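Local structure of probable quinone reductase Qor (NADPH:quinone reductase) (Zeta-crystallin homolog protein) (4RVU) at the NADPH dihydro-nicotinamide-adenine-dinucleotide phosphate site. The protein catalyses the transfer of electrons from NADPH to quinone substrates, changing conformation markedly when the cofactor binds. Residues are numbered along the deposited sequence; one frame, centred on the assembly and turned at random.

The NADPH dihydro-nicotinamide-adenine-dinucleotide phosphate site. Residues 45, 49, 129, 132, 135, 153, 156-158, 178, 182, 197, 223-224, 245-246, 248-249, 271-273, 319-320, 322. With NDP (NADPH dihydro-nicotinamide-adenine-dinucleotide phosphate), chain B.
Arg322 lies flat along the adenine of NADPH, its chain bent about the CG-CD bond (chi3 71°) to serve two parts of the cofactor. Arg322 CG sits over the six-membered ring of the NDP adenine, 3.4 Å from its centroid, and NE over the five-membered ring in a cation-pi contact, the guanidinium face resting on N7A. The guanidinium edge turns to the 2'-phosphate: NH2 and NE of Arg322 both point at NDP O1X, NE at 2.8 Å and nearly in the guanidinium plane.

Around the same phosphate, Lys182 reaches fully extended beyond CG to put NZ 2.7 Å from NDP O2X, an oxygen that also accepts from Ser178 OG. The Arg322 carbonyl takes another hydrogen bond from NZ, helping position the ammonium. Tyr197 meets O3X with its hydroxyl, the phosphate oxygen lying at the ring edge, while Arg322 NH2 sits above the rim of one face. Such a cluster of positive and hydroxyl groups would account for recognition of NADPH by its 2'-phosphate.

Glycine-rich residues 154-159 (GAGGVG) form the Rossmann loop under the diphosphate. Gly157 N gives an almost straight bond to O1A (172° at H), and Val158 N binds NDP O1N at 2.9 Å. Both amides begin helix 157-168, whose dipole should help to offset the phosphate charge. Phe45 approaches from across the cleft, bringing CE2 to 3.6 Å from NDP C5B, which lies beyond the ring's rim, toward the face that Ala248 CB overlies.

At the nicotinamide end the amide is held by both polar atoms. NDP O7N accepts from Tyr135 OH (2.7 Å) and Leu273 N; N7N donates to Phe245 O along a carbonyl lone pair and to Pro271 O from above its plane. These bonds should fix the amide's rotation, while Thr132 CG2 packs against C4N, the hydride-bearing carbon.

The cofactor lies stretched through the cleft between the Rossmann domain and the GroES-like catalytic domain, which contributes helix 45-52.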
loop_
_atom_site.group_PDB
_atom_site.type_symbol
_atom_site.label_atom_id
_atom_site.label_comp_id
_atom_site.label_asym_id
_atom_site.label_seq_id
_atom_site.Cartn_x
_atom_site.Cartn_y
_atom_site.Cartn_z
ATOM N N PHE A 45 -10.677 13.301 -16.447
ATOM C CA PHE A 45 -9.408 14.011 -16.326
ATOM C C PHE A 45 -8.287 13.291 -17.069
ATOM O O PHE A 45 -7.375 13.931 -17.597
ATOM C CB PHE A 45 -9.021 14.249 -14.867
ATOM C CG PHE A 45 -8.374 15.581 -14.642
ATOM C CD1 PHE A 45 -7.033 15.780 -14.948
ATOM C CD2 PHE A 45 -9.114 16.641 -14.154
ATOM C CE1 PHE A 45 -6.438 17.025 -14.755
ATOM C CE2 PHE A 45 -8.538 17.883 -13.960
ATOM C CZ PHE A 45 -7.197 18.077 -14.261
ATOM N N TYR A 49 -4.590 13.891 -20.017
ATOM C CA TYR A 49 -3.228 13.343 -19.956
ATOM C C TYR A 49 -2.873 12.737 -21.313
ATOM O O TYR A 49 -1.732 12.837 -21.769
ATOM C CB TYR A 49 -3.073 12.276 -18.856
ATOM C CG TYR A 49 -3.456 12.670 -17.436
ATOM C CD1 TYR A 49 -3.174 13.934 -16.917
ATOM C CD2 TYR A 49 -4.087 11.753 -16.605
ATOM C CE1 TYR A 49 -3.535 14.268 -15.605
ATOM C CE2 TYR A 49 -4.450 12.073 -15.308
ATOM C CZ TYR A 49 -4.178 13.331 -14.810
ATOM O OH TYR A 49 -4.556 13.628 -13.506
ATOM N N LYS A 129 -16.442 7.073 -13.595
ATOM C CA LYS A 129 -16.165 7.616 -12.276
ATOM C C LYS A 129 -16.817 6.788 -11.158
ATOM O O LYS A 129 -16.250 6.645 -10.061
ATOM C CB LYS A 129 -16.594 9.075 -12.230
ATOM C CG LYS A 129 -15.802 9.975 -13.182
ATOM C CD LYS A 129 -16.520 11.327 -13.287
ATOM C CE LYS A 129 -16.417 11.971 -14.664
ATOM N NZ LYS A 129 -16.764 11.094 -15.837
ATOM N N THR A 132 -14.924 3.679 -10.564
ATOM C CA THR A 132 -13.739 4.075 -9.807
ATOM C C THR A 132 -14.068 4.247 -8.326
ATOM O O THR A 132 -13.359 3.724 -7.475
ATOM C CB THR A 132 -13.120 5.351 -10.372
ATOM O OG1 THR A 132 -12.733 5.115 -11.735
ATOM C CG2 THR A 132 -11.896 5.768 -9.563
ATOM N N TYR A 135 -14.465 0.684 -6.796
ATOM C CA TYR A 135 -13.261 -0.082 -6.475
ATOM C C TYR A 135 -12.478 0.585 -5.340
ATOM O O TYR A 135 -11.855 -0.093 -4.513
ATOM C CB TYR A 135 -12.408 -0.407 -7.730
ATOM C CG TYR A 135 -11.423 0.650 -8.237
ATOM C CD1 TYR A 135 -10.297 1.000 -7.490
ATOM C CD2 TYR A 135 -11.578 1.224 -9.499
ATOM C CE1 TYR A 135 -9.391 1.931 -7.946
ATOM C CE2 TYR A 135 -10.666 2.155 -9.975
ATOM C CZ TYR A 135 -9.574 2.499 -9.191
ATOM O OH TYR A 135 -8.648 3.419 -9.638
ATOM N N ALA A 153 -10.875 17.173 -3.598
ATOM C CA ALA A 153 -11.746 17.594 -4.702
ATOM C C ALA A 153 -13.155 17.025 -4.557
ATOM O O ALA A 153 -13.675 16.356 -5.467
ATOM C CB ALA A 153 -11.135 17.196 -6.056
ATOM N N GLY A 156 -15.793 17.335 -7.394
ATOM C CA GLY A 156 -15.459 16.825 -8.716
ATOM C C GLY A 156 -16.307 15.612 -9.052
ATOM O O GLY A 156 -17.128 15.187 -8.235
ATOM N N GLY A 157 -16.108 15.052 -10.244
ATOM C CA GLY A 157 -16.883 13.902 -10.685
ATOM C C GLY A 157 -16.761 12.704 -9.765
ATOM O O GLY A 157 -17.763 12.202 -9.254
ATOM N N VAL A 158 -15.530 12.243 -9.550
ATOM C CA VAL A 158 -15.298 11.126 -8.647
ATOM C C VAL A 158 -15.610 11.518 -7.206
ATOM O O VAL A 158 -16.221 10.743 -6.452
ATOM C CB VAL A 158 -13.852 10.611 -8.748
ATOM C CG1 VAL A 158 -13.636 9.456 -7.779
ATOM C CG2 VAL A 158 -13.545 10.160 -10.167
ATOM N N SER A 178 -12.311 24.072 -3.687
ATOM C CA SER A 178 -11.682 25.366 -3.943
ATOM C C SER A 178 -12.596 26.587 -3.788
ATOM O O SER A 178 -12.104 27.711 -3.740
ATOM C CB SER A 178 -11.044 25.396 -5.329
ATOM O OG SER A 178 -12.029 25.398 -6.351
ATOM N N LYS A 182 -18.684 25.039 -4.346
ATOM C CA LYS A 182 -18.323 23.624 -4.288
ATOM C C LYS A 182 -18.493 23.062 -2.881
ATOM O O LYS A 182 -18.898 21.912 -2.696
ATOM C CB LYS A 182 -16.896 23.419 -4.803
ATOM C CG LYS A 182 -16.773 23.676 -6.307
ATOM C CD LYS A 182 -15.426 23.232 -6.850
ATOM C CE LYS A 182 -15.248 23.665 -8.295
ATOM N NZ LYS A 182 -14.087 22.972 -8.935
ATOM N N TYR A 197 -7.966 23.707 0.651
ATOM C CA TYR A 197 -6.770 22.971 0.263
ATOM C C TYR A 197 -5.620 23.281 1.203
ATOM O O TYR A 197 -5.508 24.411 1.699
ATOM C CB TYR A 197 -6.391 23.251 -1.195
ATOM C CG TYR A 197 -7.177 22.365 -2.141
ATOM C CD1 TYR A 197 -8.469 22.697 -2.520
ATOM C CD2 TYR A 197 -6.646 21.172 -2.605
ATOM C CE1 TYR A 197 -9.199 21.873 -3.359
ATOM C CE2 TYR A 197 -7.365 20.345 -3.446
ATOM C CZ TYR A 197 -8.637 20.700 -3.816
ATOM O OH TYR A 197 -9.350 19.874 -4.652
ATOM N N GLY A 223 -7.093 12.318 -5.385
ATOM C CA GLY A 223 -7.088 12.369 -6.841
ATOM C C GLY A 223 -6.448 13.643 -7.364
ATOM O O GLY A 223 -6.529 13.957 -8.554
ATOM N N VAL A 224 -5.798 14.374 -6.462
ATOM C CA VAL A 224 -5.244 15.688 -6.774
ATOM C C VAL A 224 -3.724 15.627 -6.958
ATOM O O VAL A 224 -3.159 16.312 -7.816
ATOM C CB VAL A 224 -5.630 16.691 -5.673
ATOM C CG1 VAL A 224 -4.897 18.014 -5.857
ATOM C CG2 VAL A 224 -7.148 16.904 -5.672
ATOM N N PHE A 245 -5.082 8.081 -6.403
ATOM C CA PHE A 245 -5.689 7.580 -7.635
ATOM C C PHE A 245 -5.707 8.605 -8.776
ATOM O O PHE A 245 -6.201 8.320 -9.864
ATOM C CB PHE A 245 -7.100 7.035 -7.363
ATOM C CG PHE A 245 -8.124 8.105 -7.051
ATOM C CD1 PHE A 245 -8.235 8.629 -5.771
ATOM C CD2 PHE A 245 -8.973 8.573 -8.040
ATOM C CE1 PHE A 245 -9.176 9.618 -5.481
ATOM C CE2 PHE A 245 -9.915 9.553 -7.763
ATOM C CZ PHE A 245 -10.031 10.070 -6.483
ATOM N N GLY A 246 -5.158 9.792 -8.540
ATOM C CA GLY A 246 -5.179 10.821 -9.567
ATOM C C GLY A 246 -4.061 11.822 -9.366
ATOM O O GLY A 246 -3.360 11.785 -8.352
ATOM N N ALA A 248 -4.494 15.481 -10.640
ATOM C CA ALA A 248 -5.060 16.669 -11.283
ATOM C C ALA A 248 -4.180 17.920 -11.162
ATOM O O ALA A 248 -4.084 18.716 -12.099
ATOM C CB ALA A 248 -6.452 16.946 -10.736
ATOM N N SER A 249 -3.553 18.099 -10.004
ATOM C CA SER A 249 -2.683 19.256 -9.779
ATOM C C SER A 249 -1.270 19.031 -10.306
ATOM O O SER A 249 -0.432 19.937 -10.258
ATOM C CB SER A 249 -2.608 19.604 -8.291
ATOM O OG SER A 249 -1.786 18.678 -7.599
ATOM N N PRO A 271 -3.768 3.058 -7.668
ATOM C CA PRO A 271 -4.528 2.146 -8.523
ATOM C C PRO A 271 -4.936 2.760 -9.861
ATOM O O PRO A 271 -4.973 3.991 -10.031
ATOM C CB PRO A 271 -5.783 1.864 -7.691
ATOM C CG PRO A 271 -5.994 3.146 -6.910
ATOM C CD PRO A 271 -4.588 3.617 -6.575
ATOM N N SER A 272 -5.225 1.869 -10.805
ATOM C CA SER A 272 -5.800 2.219 -12.097
ATOM C C SER A 272 -7.019 1.330 -12.328
ATOM O O SER A 272 -6.996 0.145 -11.989
ATOM C CB SER A 272 -4.762 2.007 -13.200
ATOM O OG SER A 272 -5.364 1.641 -14.423
ATOM N N LEU A 273 -8.080 1.918 -12.886
ATOM C CA LEU A 273 -9.331 1.221 -13.201
ATOM C C LEU A 273 -9.093 -0.078 -13.984
ATOM O O LEU A 273 -9.816 -1.072 -13.815
ATOM C CB LEU A 273 -10.269 2.160 -13.995
ATOM C CG LEU A 273 -11.635 1.592 -14.393
ATOM C CD1 LEU A 273 -12.419 1.198 -13.141
ATOM C CD2 LEU A 273 -12.460 2.558 -15.280
ATOM N N LEU A 319 -12.156 22.133 -17.253
ATOM C CA LEU A 319 -11.787 21.047 -16.356
ATOM C C LEU A 319 -10.426 21.332 -15.729
ATOM O O LEU A 319 -10.266 21.268 -14.504
ATOM C CB LEU A 319 -11.768 19.717 -17.113
ATOM C CG LEU A 319 -11.354 18.476 -16.335
ATOM C CD1 LEU A 319 -12.245 18.304 -15.117
ATOM C CD2 LEU A 319 -11.416 17.241 -17.228
ATOM N N GLU A 320 -9.460 21.691 -16.572
ATOM C CA GLU A 320 -8.102 21.983 -16.101
ATOM C C GLU A 320 -8.028 23.251 -15.256
ATOM O O GLU A 320 -7.116 23.409 -14.438
ATOM C CB GLU A 320 -7.133 22.079 -17.282
ATOM C CG GLU A 320 -6.934 20.765 -18.021
ATOM C CD GLU A 320 -5.828 20.826 -19.062
ATOM O OE1 GLU A 320 -5.449 21.940 -19.488
ATOM O OE2 GLU A 320 -5.347 19.747 -19.459
ATOM N N ARG A 322 -10.212 24.119 -13.046
ATOM C CA ARG A 322 -10.935 23.877 -11.789
ATOM C C ARG A 322 -12.327 24.520 -11.791
ATOM O O ARG A 322 -12.899 24.806 -10.741
ATOM C CB ARG A 322 -10.111 24.350 -10.573
ATOM C CG ARG A 322 -8.641 23.926 -10.609
ATOM C CD ARG A 322 -7.827 24.555 -9.464
ATOM N NE ARG A 322 -8.159 24.005 -8.150
ATOM C CZ ARG A 322 -7.445 24.235 -7.049
ATOM N NH1 ARG A 322 -6.362 25.005 -7.112
ATOM N NH2 ARG A 322 -7.803 23.692 -5.886
HETATM P PA NDP B . -12.711 16.125 -11.335
HETATM O O1A NDP B . -14.120 16.332 -11.813
HETATM O O2A NDP B . -12.464 15.729 -9.908
HETATM O O5B NDP B . -11.861 17.451 -11.656
HETATM C C5B NDP B . -10.583 17.646 -11.061
HETATM C C4B NDP B . -10.779 18.446 -9.784
HETATM O O4B NDP B . -9.598 18.435 -8.981
HETATM C C3B NDP B . -11.059 19.907 -10.082
HETATM O O3B NDP B . -12.453 20.153 -10.265
HETATM C C2B NDP B . -10.512 20.623 -8.863
HETATM O O2B NDP B . -11.547 20.885 -7.925
HETATM C C1B NDP B . -9.491 19.666 -8.266
HETATM N N9A NDP B . -8.155 20.278 -8.448
HETATM C C8A NDP B . -7.304 20.617 -7.466
HETATM N N7A NDP B . -6.177 21.173 -7.969
HETATM C C5A NDP B . -6.303 21.204 -9.306
HETATM C C6A NDP B . -5.479 21.666 -10.445
HETATM N N6A NDP B . -4.262 22.218 -10.241
HETATM N N1A NDP B . -5.982 21.517 -11.688
HETATM C C2A NDP B . -7.191 20.969 -11.897
HETATM N N3A NDP B . -7.992 20.530 -10.914
HETATM C C4A NDP B . -7.612 20.617 -9.618
HETATM O O3 NDP B . -12.009 15.058 -12.304
HETATM P PN NDP B . -12.526 13.542 -12.412
HETATM O O1N NDP B . -13.686 13.357 -11.471
HETATM O O2N NDP B . -12.662 13.211 -13.874
HETATM O O5D NDP B . -11.277 12.716 -11.833
HETATM C C5D NDP B . -10.815 12.941 -10.503
HETATM C C4D NDP B . -9.369 12.485 -10.379
HETATM O O4D NDP B . -9.313 11.061 -10.330
HETATM C C3D NDP B . -8.557 12.904 -11.587
HETATM O O3D NDP B . -7.254 13.274 -11.138
HETATM C C2D NDP B . -8.456 11.657 -12.437
HETATM O O2D NDP B . -7.222 11.643 -13.156
HETATM C C1D NDP B . -8.517 10.549 -11.398
HETATM N N1N NDP B . -9.121 9.304 -11.874
HETATM C C2N NDP B . -8.466 8.161 -11.657
HETATM C C3N NDP B . -8.973 6.934 -12.058
HETATM C C7N NDP B . -8.179 5.691 -11.788
HETATM O O7N NDP B . -8.654 4.608 -12.080
HETATM N N7N NDP B . -6.977 5.808 -11.226
HETATM C C4N NDP B . -10.309 6.836 -12.756
HETATM C C5N NDP B . -10.924 8.148 -12.920
HETATM C C6N NDP B . -10.316 9.316 -12.473
HETATM P P2B NDP B . -11.315 21.916 -6.713
HETATM O O1X NDP B . -9.840 22.195 -6.744
HETATM O O2X NDP B . -12.171 23.099 -7.064
HETATM O O3X NDP B . -11.790 21.173 -5.498
HETATM O O HOH W 1 -13.180 14.509 -7.627
HETATM O O HOH W 2 -14.674 20.038 -8.837
HETATM O O HOH W 3 -12.526 21.290 -12.711
#